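Major royal jelly protein 1 (Apis mellifera, PDB 5YYL) is the most abundant protein of royal jelly, which nurse bees feed to developing larvae, where it probably serves as food, and it binds the sterol 24-methylenecholesterol. Local coordinates at residues I368-Y372 with I373-Y377; T156-L159 with T160-Q163; T304-S307 with A308-V311; V86-S89 with L90-I93. One frame throughout, in Å; residues are numbered along the deposited sequence.

Along the chain the order is interaction 4, interaction 2, interaction 3 and interaction 1, each closed before the next begins. Each lies on a different beta-sheet of the propeller: strand 90-94, the turn after strand 153-158, strand 306-311 and the start of strand 373-383. Interactions 2 and 4 have centres 16 Å apart and touch, with Phe157 CE2 4.0 Å from Leu90 CD2, so that side chains of neighbouring sheets pack together. Interactions 1 and 3 come within about 5 Å at their nearest atoms, although their centres are 26 Å apart. Interaction 1 alone carries sterol; the other three lie away from the sterol site, within the sheets and turns of the propeller.

Interaction 1: residues I368-Y372 with I373-Y377; sequences IFDRY and INREY. With 94R ((3beta,14beta,17alpha)-ergosta-5,24(28)-dien-3-ol), chain H; 94R ((3beta,14beta,17alpha)-ergosta-5,24(28)-dien-3-ol), chain F.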
loop_
_atom_site.group_PDB
_atom_site.type_symbol
_atom_site.label_atom_id
_atom_site.label_comp_id
_atom_site.label_asym_id
_atom_site.label_seq_id
_atom_site.Cartn_x
_atom_site.Cartn_y
_atom_site.Cartn_z
ATOM N N ILE A 368 18.343 9.038 7.000
ATOM C CA ILE A 368 17.469 10.227 6.885
ATOM C C ILE A 368 16.402 10.286 7.990
ATOM O O ILE A 368 16.034 11.373 8.434
ATOM C CB ILE A 368 16.728 10.271 5.520
ATOM C CG1 ILE A 368 17.680 9.960 4.352
ATOM C CG2 ILE A 368 16.115 11.643 5.264
ATOM N N PHE A 369 15.913 9.119 8.413
ATOM C CA PHE A 369 14.916 9.001 9.462
ATOM C C PHE A 369 15.463 8.748 10.863
ATOM O O PHE A 369 14.683 8.503 11.783
ATOM C CB PHE A 369 13.919 7.872 9.121
ATOM C CG PHE A 369 13.226 8.025 7.787
ATOM C CD1 PHE A 369 12.918 9.275 7.262
ATOM C CD2 PHE A 369 12.851 6.900 7.067
ATOM C CE1 PHE A 369 12.271 9.398 6.029
ATOM C CE2 PHE A 369 12.228 7.019 5.836
ATOM C CZ PHE A 369 11.923 8.274 5.316
ATOM N N ASP A 370 16.772 8.817 11.061
ATOM C CA ASP A 370 17.344 8.577 12.399
ATOM C C ASP A 370 16.764 9.516 13.456
ATOM O O ASP A 370 16.532 9.117 14.592
ATOM C CB ASP A 370 18.880 8.722 12.395
ATOM C CG ASP A 370 19.592 7.597 11.635
ATOM O OD1 ASP A 370 20.756 7.820 11.204
ATOM O OD2 ASP A 370 19.001 6.503 11.469
ATOM N N ARG A 371 16.533 10.769 13.059
ATOM C CA ARG A 371 15.960 11.795 13.929
ATOM C C ARG A 371 14.599 11.446 14.544
ATOM O O ARG A 371 14.254 11.959 15.614
ATOM C CB ARG A 371 15.867 13.123 13.177
ATOM C CG ARG A 371 14.906 13.161 11.992
ATOM C CD ARG A 371 14.822 14.551 11.373
ATOM N NE ARG A 371 16.120 14.927 10.781
ATOM C CZ ARG A 371 16.679 16.139 10.807
ATOM N NH1 ARG A 371 16.077 17.173 11.385
ATOM N NH2 ARG A 371 17.870 16.303 10.249
ATOM N N TYR A 372 13.838 10.583 13.877
ATOM C CA TYR A 372 12.534 10.164 14.364
ATOM C C TYR A 372 12.537 8.980 15.314
ATOM O O TYR A 372 11.493 8.641 15.866
ATOM C CB TYR A 372 11.660 9.826 13.183
ATOM C CG TYR A 372 11.449 10.989 12.262
ATOM C CD1 TYR A 372 10.634 12.042 12.639
ATOM C CD2 TYR A 372 12.049 11.035 11.020
ATOM C CE1 TYR A 372 10.421 13.116 11.797
ATOM C CE2 TYR A 372 11.851 12.099 10.170
ATOM C CZ TYR A 372 11.031 13.138 10.566
ATOM O OH TYR A 372 10.807 14.199 9.731
ATOM N N ILE A 373 13.693 8.350 15.517
ATOM C CA ILE A 373 13.758 7.016 16.118
ATOM C C ILE A 373 14.839 6.916 17.174
ATOM O O ILE A 373 16.007 7.200 16.896
ATOM C CB ILE A 373 14.036 5.930 15.050
ATOM C CG1 ILE A 373 13.119 6.161 13.848
ATOM C CG2 ILE A 373 13.809 4.537 15.639
ATOM C CD1 ILE A 373 13.003 5.044 12.882
ATOM N N ASN A 374 14.440 6.488 18.371
ATOM C CA ASN A 374 15.390 6.016 19.371
ATOM C C ASN A 374 15.720 4.592 19.015
ATOM O O ASN A 374 14.967 3.689 19.366
ATOM C CB ASN A 374 14.788 6.087 20.770
ATOM C CG ASN A 374 14.640 7.499 21.263
ATOM O OD1 ASN A 374 15.444 8.367 20.932
ATOM N ND2 ASN A 374 13.612 7.744 22.049
ATOM N N ARG A 375 16.830 4.404 18.298
ATOM C CA ARG A 375 17.096 3.131 17.603
ATOM C C ARG A 375 17.636 2.026 18.514
ATOM O O ARG A 375 17.368 0.855 18.263
ATOM C CB ARG A 375 18.042 3.339 16.416
ATOM C CG ARG A 375 17.417 4.186 15.307
ATOM C CD ARG A 375 18.396 4.743 14.244
ATOM N NE ARG A 375 19.599 3.949 13.895
ATOM C CZ ARG A 375 19.610 2.797 13.220
ATOM N NH1 ARG A 375 18.463 2.245 12.825
ATOM N NH2 ARG A 375 20.763 2.187 12.950
ATOM N N GLU A 376 18.374 2.394 19.555
ATOM C CA GLU A 376 19.118 1.433 20.372
ATOM C C GLU A 376 18.252 0.795 21.439
ATOM O O GLU A 376 17.502 1.487 22.122
ATOM C CB GLU A 376 20.297 2.100 21.081
ATOM C CG GLU A 376 21.534 2.250 20.219
ATOM C CD GLU A 376 22.673 2.931 20.972
ATOM O OE1 GLU A 376 23.815 2.362 20.915
ATOM O OE2 GLU A 376 22.432 4.006 21.616
ATOM N N TYR A 377 18.393 -0.522 21.583
ATOM C CA TYR A 377 17.735 -1.297 22.634
ATOM C C TYR A 377 18.683 -2.314 23.239
ATOM O O TYR A 377 19.637 -2.756 22.593
ATOM C CB TYR A 377 16.486 -2.012 22.095
ATOM C CG TYR A 377 16.710 -2.987 20.961
ATOM C CD1 TYR A 377 16.778 -2.557 19.639
ATOM C CD2 TYR A 377 16.806 -4.358 21.206
ATOM C CE1 TYR A 377 16.968 -3.467 18.606
ATOM C CE2 TYR A 377 16.984 -5.281 20.167
ATOM C CZ TYR A 377 17.075 -4.836 18.880
ATOM O OH TYR A 377 17.272 -5.741 17.861
HETATM C C1 94R H . -2.525 6.566 14.481
HETATM O O1 94R H . -4.935 7.178 17.279
HETATM C C2 94R H . -3.879 6.679 15.175
HETATM C C3 94R H . -3.659 7.077 16.628
HETATM C C4 94R H . -2.936 8.420 16.739
HETATM C C5 94R H . -1.711 8.483 15.852
HETATM C C10 94R H . -1.709 7.878 14.455
HETATM C C19 94R H . -2.358 8.858 13.473
HETATM C C9 94R H . -0.255 7.574 14.072
HETATM C C11 94R H . -0.118 6.917 12.699
HETATM C C12 94R H . 1.322 6.622 12.294
HETATM C C13 94R H . 2.182 7.880 12.343
HETATM C C18 94R H . 1.718 8.906 11.294
HETATM C C17 94R H . 3.688 7.624 12.237
HETATM C C20 94R H . 4.309 7.395 10.854
HETATM C C22 94R H . 5.766 6.969 11.012
HETATM C C23 94R H . 6.589 7.769 10.028
HETATM C C24 94R H . 8.019 7.335 9.919
HETATM C C28 94R H . 8.755 6.920 10.935
HETATM C C25 94R H . 8.636 7.433 8.575
HETATM C C27 94R H . 9.162 6.077 8.134
HETATM C C26 94R H . 9.695 8.524 8.672
HETATM C C21 94R H . 3.599 6.376 9.964
HETATM C C16 94R H . 4.284 8.844 12.930
HETATM C C15 94R H . 3.189 9.387 13.846
HETATM C C14 94R H . 2.078 8.365 13.770
HETATM C C8 94R H . 0.673 8.772 14.208
HETATM C C7 94R H . 0.691 9.230 15.649
HETATM C C6 94R H . -0.643 9.104 16.360
HETATM C C1 94R F . 11.613 3.090 9.713
HETATM O O1 94R F . 15.376 2.764 10.152
HETATM C C2 94R F . 13.067 2.873 9.281
HETATM C C3 94R F . 13.999 2.994 10.475
HETATM C C4 94R F . 13.611 2.007 11.573
HETATM C C5 94R F . 12.126 1.943 11.828
HETATM C C10 94R F . 11.144 2.019 10.691
HETATM C C19 94R F . 11.152 0.655 10.001
HETATM C C9 94R F . 9.763 2.397 11.240
HETATM C C11 94R F . 8.651 2.423 10.178
HETATM C C12 94R F . 7.244 2.740 10.712
HETATM C C13 94R F . 6.878 1.762 11.825
HETATM C C18 94R F . 6.705 0.346 11.265
HETATM C C17 94R F . 5.673 2.148 12.690
HETATM C C20 94R F . 4.264 1.840 12.187
HETATM C C22 94R F . 3.251 2.458 13.142
HETATM C C23 94R F . 1.971 1.645 13.220
HETATM C C24 94R F . 0.936 2.236 14.170
HETATM C C28 94R F . 1.192 3.091 15.162
HETATM C C25 94R F . -0.471 1.765 13.987
HETATM C C27 94R F . -1.439 2.953 13.956
HETATM C C26 94R F . -0.793 0.750 15.081
HETATM C C21 94R F . 4.010 2.383 10.789
HETATM C C16 94R F . 5.949 1.452 14.030
HETATM C C15 94R F . 7.439 1.145 14.075
HETATM C C14 94R F . 7.975 1.891 12.871
HETATM C C8 94R F . 9.364 1.513 12.412
HETATM C C7 94R F . 10.333 1.687 13.559
HETATM C C6 94R F . 11.760 1.780 13.103
#
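The sterol site of the protein is lined here by the 3-10 turn 368-372 and the first residue of strand 373-383, where Ile373 N turns back to bond Asp370 O at 3.1 Å. The bond is fairly straight at the hydrogen (161°), but the donor stands well above the carbonyl plane. Ile373, a branched apolar residue suited to a sterol, has CG1 anti to its own carbonyl carbon (chi1 -46°), which lays CG1 3.5 Å from Phe369 O. An extended chi2 then carries CD1 to the first ring of one sterol, 3.3 Å from its C3. Phe369 serves the second sterol: methyl C26 at the end of its tail sits 3.5 Å above the ring plane, over the centre, in CH-pi fashion. On the polar side Asp370 OD2 lies 3.3 Å from Arg375 CD and 3.6 Å from NE. This salt bridge works through charge alone, since the oxygen is well out of the guanidinium plane. Tyr372 OH is hydrogen-bonded to a polar side chain of a different protein in the assembly, and its ring stacks with Phe426. Pro364 O, and Pro364 O of the second subunit, are also hydrogen-bonded to sterol. Ile373 at the hydroxyl-bearing ring of one sterol and Phe369 at the tail of another make this turn part of the sterol-binding site.

Interaction 2: residues T156-L159 with T160-Q163; sequences TFDL and TTSQ
Asp158 and the residues Thr161 to Gln163 close the turn between two antiparallel strands, and most of the polar work falls to the backbone of Asp158. Its N-H gives a bond of 2.8 Å to Gln163 O. Its carbonyl oxygen takes two bonds, from Ser162 N at 2.8 Å and from Thr161 OG1 at 3.3 Å, and a third, weak one from Thr161 N. The amide of Ser162 arrives nearly end-on to the C=O, though the bond is bent at its hydrogen, whereas the hydroxyl of Thr161 is tilted 33° from the carbonyl plane. Thr161 suits its place because one hydroxyl serves twice: chi1 of 66° sets OG1 between its backbone N and carbonyl carbon, where it also accepts from Gln163 N at 3.0 Å, an ST turn. Ser162 has a positive phi (67°), which turns the chain so that its N-H reaches Asp158 O. Thr160 OG1 lies 2.8 Å from Asp158 OD2, and the methyl CG2 of Thr161 rests beside the same carboxylate. Phe157, buried, has its ring edge near Gln163 O and meets Phe112 edge-to-face. Around the turn, strand 134-139 flanks strand 153-158 on one side, strand 163-169 runs back on the other, and Leu159 packs on Leu135 and Tyr107.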
loop_
_atom_site.group_PDB
_atom_site.type_symbol
_atom_site.label_atom_id
_atom_site.label_comp_id
_atom_site.label_asym_id
_atom_site.label_seq_id
_atom_site.Cartn_x
_atom_site.Cartn_y
_atom_site.Cartn_z
ATOM N N THR A 156 34.641 -18.266 14.166
ATOM C CA THR A 156 34.134 -17.130 13.413
ATOM C C THR A 156 33.258 -17.623 12.269
ATOM O O THR A 156 33.772 -17.997 11.227
ATOM C CB THR A 156 35.302 -16.305 12.857
ATOM O OG1 THR A 156 35.996 -15.684 13.943
ATOM C CG2 THR A 156 34.824 -15.204 11.901
ATOM N N PHE A 157 31.942 -17.626 12.470
ATOM C CA PHE A 157 30.973 -18.042 11.449
ATOM C C PHE A 157 30.482 -16.864 10.615
ATOM O O PHE A 157 30.386 -15.757 11.117
ATOM C CB PHE A 157 29.769 -18.698 12.103
ATOM C CG PHE A 157 30.111 -19.894 12.930
ATOM C CD1 PHE A 157 30.125 -21.160 12.361
ATOM C CD2 PHE A 157 30.406 -19.767 14.278
ATOM C CE1 PHE A 157 30.431 -22.273 13.122
ATOM C CE2 PHE A 157 30.718 -20.874 15.047
ATOM C CZ PHE A 157 30.720 -22.131 14.468
ATOM N N ASP A 158 30.172 -17.110 9.343
ATOM C CA ASP A 158 29.486 -16.124 8.507
ATOM C C ASP A 158 27.989 -16.320 8.713
ATOM O O ASP A 158 27.437 -17.363 8.341
ATOM C CB ASP A 158 29.870 -16.285 7.029
ATOM C CG ASP A 158 29.343 -15.148 6.141
ATOM O OD1 ASP A 158 28.935 -14.088 6.665
ATOM O OD2 ASP A 158 29.351 -15.309 4.900
ATOM N N LEU A 159 27.351 -15.321 9.320
ATOM C CA LEU A 159 25.922 -15.382 9.643
ATOM C C LEU A 159 25.024 -15.456 8.426
ATOM O O LEU A 159 23.931 -16.021 8.510
ATOM C CB LEU A 159 25.496 -14.204 10.542
ATOM C CG LEU A 159 26.041 -14.298 11.976
ATOM C CD1 LEU A 159 26.127 -12.938 12.606
ATOM C CD2 LEU A 159 25.189 -15.206 12.841
ATOM N N THR A 160 25.489 -14.905 7.302
ATOM C CA THR A 160 24.730 -14.965 6.042
ATOM C C THR A 160 24.588 -16.414 5.546
ATOM O O THR A 160 23.530 -16.787 5.047
ATOM C CB THR A 160 25.373 -14.107 4.920
ATOM O OG1 THR A 160 26.652 -14.634 4.571
ATOM C CG2 THR A 160 25.547 -12.649 5.341
ATOM N N THR A 161 25.644 -17.221 5.708
ATOM C CA THR A 161 25.674 -18.607 5.220
ATOM C C THR A 161 25.504 -19.687 6.279
ATOM O O THR A 161 25.234 -20.823 5.925
ATOM C CB THR A 161 27.019 -18.908 4.532
ATOM O OG1 THR A 161 28.074 -18.865 5.500
ATOM C CG2 THR A 161 27.310 -17.903 3.423
ATOM N N SER A 162 25.702 -19.352 7.552
ATOM C CA SER A 162 25.765 -20.336 8.654
ATOM C C SER A 162 26.987 -21.272 8.576
ATOM O O SER A 162 27.034 -22.294 9.267
ATOM C CB SER A 162 24.477 -21.170 8.766
ATOM O OG SER A 162 23.310 -20.392 8.582
ATOM N N GLN A 163 27.978 -20.911 7.758
ATOM C CA GLN A 163 29.186 -21.711 7.610
ATOM C C GLN A 163 30.333 -21.051 8.379
ATOM O O GLN A 163 30.308 -19.853 8.653
ATOM C CB GLN A 163 29.554 -21.900 6.127
ATOM C CG GLN A 163 28.547 -22.722 5.316
ATOM C CD GLN A 163 28.440 -24.178 5.757
ATOM O OE1 GLN A 163 29.443 -24.903 5.861
ATOM N NE2 GLN A 163 27.209 -24.619 6.008
#

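Interaction 3: residues T304-S307 with A308-V311; sequences TQSS and AKVV
The strand departs from a regular zigzag between Ser306 and Lys309: Ser307 has an unusual backbone (phi -105°, psi -131°), and both it and Ala308 share backbone hydrogen bonds with Gly320, which is consistent with a beta bulge. As a result the side chains of Ser307 and Ala308 leave from the same face, and those of Ser306 and Lys309, three residues apart, share the other; in a regular strand residues so spaced would point to opposite faces. The lysine chain bends at chi3 and folds back along the strand. Its CE comes within 3.2 Å of Ser307 O and 3.4 Å of Ser306 OG, and NZ gives Ser306 OG a weak hydrogen bond of 3.2 Å. The stronger partner of both groups is Ser268 OG, so two serine hydroxyls and the ammonium form a small buried polar cluster. Lysine fits because its long flexible chain can bend back and bring NZ to the two serine hydroxyls; Gly255 O also meets the charge weakly. Serine is short enough to leave room for it. On the opposite face the hydroxyl of Ser307 is hydrogen-bonded to Ile354 O. Strand 306-311 is an edge strand of its four-stranded sheet within the chain and pairs with strand 316-321 as a hairpin. Strand 253-258 meets Lys309 and Val311 on one face, and strand 353-361 meets Ser307 and Val310 on the other.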
loop_
_atom_site.group_PDB
_atom_site.type_symbol
_atom_site.label_atom_id
_atom_site.label_comp_id
_atom_site.label_asym_id
_atom_site.label_seq_id
_atom_site.Cartn_x
_atom_site.Cartn_y
_atom_site.Cartn_z
ATOM N N THR A 304 28.319 -2.428 45.554
ATOM C CA THR A 304 28.341 -3.884 45.377
ATOM C C THR A 304 29.164 -4.274 44.137
ATOM O O THR A 304 29.676 -3.414 43.427
ATOM C CB THR A 304 26.900 -4.441 45.294
ATOM O OG1 THR A 304 26.930 -5.871 45.221
ATOM C CG2 THR A 304 26.072 -3.842 44.064
ATOM N N GLN A 305 29.287 -5.573 43.902
ATOM C CA GLN A 305 30.007 -6.086 42.741
ATOM C C GLN A 305 29.218 -5.863 41.451
ATOM O O GLN A 305 28.008 -5.925 41.453
ATOM C CB GLN A 305 30.338 -7.577 42.922
ATOM C CG GLN A 305 31.247 -7.893 44.111
ATOM C CD GLN A 305 30.548 -8.526 45.322
ATOM O OE1 GLN A 305 29.371 -8.309 45.579
ATOM N NE2 GLN A 305 31.301 -9.297 46.083
ATOM N N SER A 306 29.912 -5.595 40.356
ATOM C CA SER A 306 29.288 -5.503 39.044
ATOM C C SER A 306 29.374 -6.864 38.339
ATOM O O SER A 306 30.329 -7.624 38.561
ATOM C CB SER A 306 29.960 -4.425 38.198
ATOM O OG SER A 306 31.305 -4.773 37.876
ATOM N N SER A 307 28.365 -7.170 37.517
ATOM C CA SER A 307 28.298 -8.427 36.761
ATOM C C SER A 307 28.633 -8.086 35.298
ATOM O O SER A 307 29.624 -7.396 35.056
ATOM C CB SER A 307 26.916 -9.070 36.927
ATOM O OG SER A 307 25.922 -8.226 36.409
ATOM N N ALA A 308 27.836 -8.530 34.329
ATOM C CA ALA A 308 28.100 -8.217 32.928
ATOM C C ALA A 308 27.946 -6.731 32.624
ATOM O O ALA A 308 27.355 -5.975 33.397
ATOM C CB ALA A 308 27.174 -9.016 32.034
ATOM N N LYS A 309 28.479 -6.332 31.478
ATOM C CA LYS A 309 28.570 -4.922 31.115
ATOM C C LYS A 309 28.320 -4.735 29.619
ATOM O O LYS A 309 28.636 -5.601 28.824
ATOM C CB LYS A 309 29.961 -4.387 31.491
ATOM C CG LYS A 309 30.027 -3.617 32.800
ATOM C CD LYS A 309 31.388 -3.646 33.503
ATOM C CE LYS A 309 31.404 -4.774 34.513
ATOM N NZ LYS A 309 32.726 -5.132 35.065
ATOM N N VAL A 310 27.795 -3.583 29.242
ATOM C CA VAL A 310 27.635 -3.239 27.840
ATOM C C VAL A 310 27.632 -1.721 27.671
ATOM O O VAL A 310 27.204 -1.007 28.561
ATOM C CB VAL A 310 26.342 -3.890 27.264
ATOM C CG1 VAL A 310 25.079 -3.331 27.917
ATOM C CG2 VAL A 310 26.266 -3.761 25.747
ATOM N N VAL A 311 28.123 -1.242 26.533
ATOM C CA VAL A 311 28.126 0.175 26.195
ATOM C C VAL A 311 27.348 0.419 24.915
ATOM O O VAL A 311 27.524 -0.282 23.932
ATOM C CB VAL A 311 29.547 0.727 25.985
ATOM C CG1 VAL A 311 29.515 2.247 26.015
ATOM C CG2 VAL A 311 30.526 0.201 27.052
#

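Interaction 4: residues V86-S89 with L90-I93; sequences VPSS and LNVI
A buried side-chain hydrogen bond between Ser88 and Asn91 marks the point where a loop enters strand 90-94. Ser88 OG is the donor and Asn91 OD1 the acceptor, 2.9 Å apart. The hydroxyl approaches at a C=O...donor angle of 157° and is tilted 20° from the plane of the amide. Both torsions serve this meeting: Ser88 carries OG anti to its backbone N (chi1 179°), while Asn91 has CG beside its own N (chi1 -41°), which bends the amide back toward the loop. The same serine hydroxyl passes 3.2 Å from Leu90 O. Serine suits this place because it is a small donor beside Pro106 and Ala113, and asparagine because its amide carries an acceptor and a donor on one flat group. The acceptor is taken by Ser88, and ND2 gives a weak bond to Val78 O. The strand so entered is an inner one of an antiparallel four-stranded sheet, a blade of the beta-propeller, with strands 75-81 and 102-106 as its neighbours. Between the two partners the chain swings at Ser89 (psi -52°), whose CB and OG lead elsewhere: the hydroxyl is held by Met80 O and by Ala124 N, so it ties the loop both to the adjacent strand and to the start of strand 124-129. Leu90, large and apolar, extends from the following position to pack on Ile121.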
loop_
_atom_site.group_PDB
_atom_site.type_symbol
_atom_site.label_atom_id
_atom_site.label_comp_id
_atom_site.label_asym_id
_atom_site.label_seq_id
_atom_site.Cartn_x
_atom_site.Cartn_y
_atom_site.Cartn_z
ATOM N N VAL A 86 24.306 -31.732 28.671
ATOM C CA VAL A 86 24.098 -30.533 27.884
ATOM C C VAL A 86 24.408 -30.884 26.432
ATOM O O VAL A 86 25.573 -30.878 26.040
ATOM C CB VAL A 86 24.971 -29.369 28.387
ATOM C CG1 VAL A 86 24.845 -28.168 27.452
ATOM C CG2 VAL A 86 24.556 -28.991 29.802
ATOM N N PRO A 87 23.363 -31.203 25.640
ATOM C CA PRO A 87 23.539 -31.717 24.276
ATOM C C PRO A 87 24.308 -30.796 23.352
ATOM O O PRO A 87 25.220 -31.256 22.656
ATOM C CB PRO A 87 22.103 -31.897 23.768
ATOM C CG PRO A 87 21.237 -31.133 24.697
ATOM C CD PRO A 87 21.937 -31.132 26.015
ATOM N N SER A 88 23.936 -29.513 23.336
ATOM C CA SER A 88 24.654 -28.512 22.543
ATOM C C SER A 88 24.954 -27.285 23.355
ATOM O O SER A 88 24.207 -26.948 24.285
ATOM C CB SER A 88 23.862 -28.111 21.308
ATOM O OG SER A 88 24.571 -27.123 20.560
ATOM N N SER A 89 26.057 -26.626 22.990
ATOM C CA SER A 89 26.503 -25.421 23.685
ATOM C C SER A 89 26.072 -24.167 22.945
ATOM O O SER A 89 25.490 -23.285 23.554
ATOM C CB SER A 89 28.015 -25.409 23.859
ATOM O OG SER A 89 28.361 -24.346 24.718
ATOM N N LEU A 90 26.385 -24.093 21.656
ATOM C CA LEU A 90 25.983 -22.978 20.819
ATOM C C LEU A 90 24.607 -23.248 20.200
ATOM O O LEU A 90 24.465 -24.143 19.364
ATOM C CB LEU A 90 27.027 -22.736 19.726
ATOM C CG LEU A 90 26.791 -21.543 18.805
ATOM C CD1 LEU A 90 26.620 -20.254 19.596
ATOM C CD2 LEU A 90 27.947 -21.421 17.832
ATOM N N ASN A 91 23.598 -22.471 20.609
ATOM C CA ASN A 91 22.202 -22.659 20.150
ATOM C C ASN A 91 21.515 -21.382 19.673
ATOM O O ASN A 91 22.007 -20.288 19.907
ATOM C CB ASN A 91 21.350 -23.243 21.279
ATOM C CG ASN A 91 22.074 -24.316 22.044
ATOM O OD1 ASN A 91 22.536 -25.287 21.448
ATOM N ND2 ASN A 91 22.208 -24.137 23.356
ATOM N N VAL A 92 20.378 -21.562 18.990
ATOM C CA VAL A 92 19.413 -20.490 18.726
ATOM C C VAL A 92 18.065 -20.918 19.261
ATOM O O VAL A 92 17.838 -22.098 19.475
ATOM C CB VAL A 92 19.274 -20.108 17.236
ATOM C CG1 VAL A 92 20.571 -19.537 16.714
ATOM C CG2 VAL A 92 18.849 -21.280 16.386
ATOM N N ILE A 93 17.181 -19.951 19.482
ATOM C CA ILE A 93 15.828 -20.240 19.928
ATOM C C ILE A 93 15.059 -20.630 18.686
ATOM O O ILE A 93 15.193 -19.989 17.651
ATOM C CB ILE A 93 15.156 -19.060 20.648
ATOM C CG1 ILE A 93 16.055 -18.563 21.792
ATOM C CG2 ILE A 93 13.800 -19.479 21.207
ATOM C CD1 ILE A 93 15.446 -17.455 22.637
#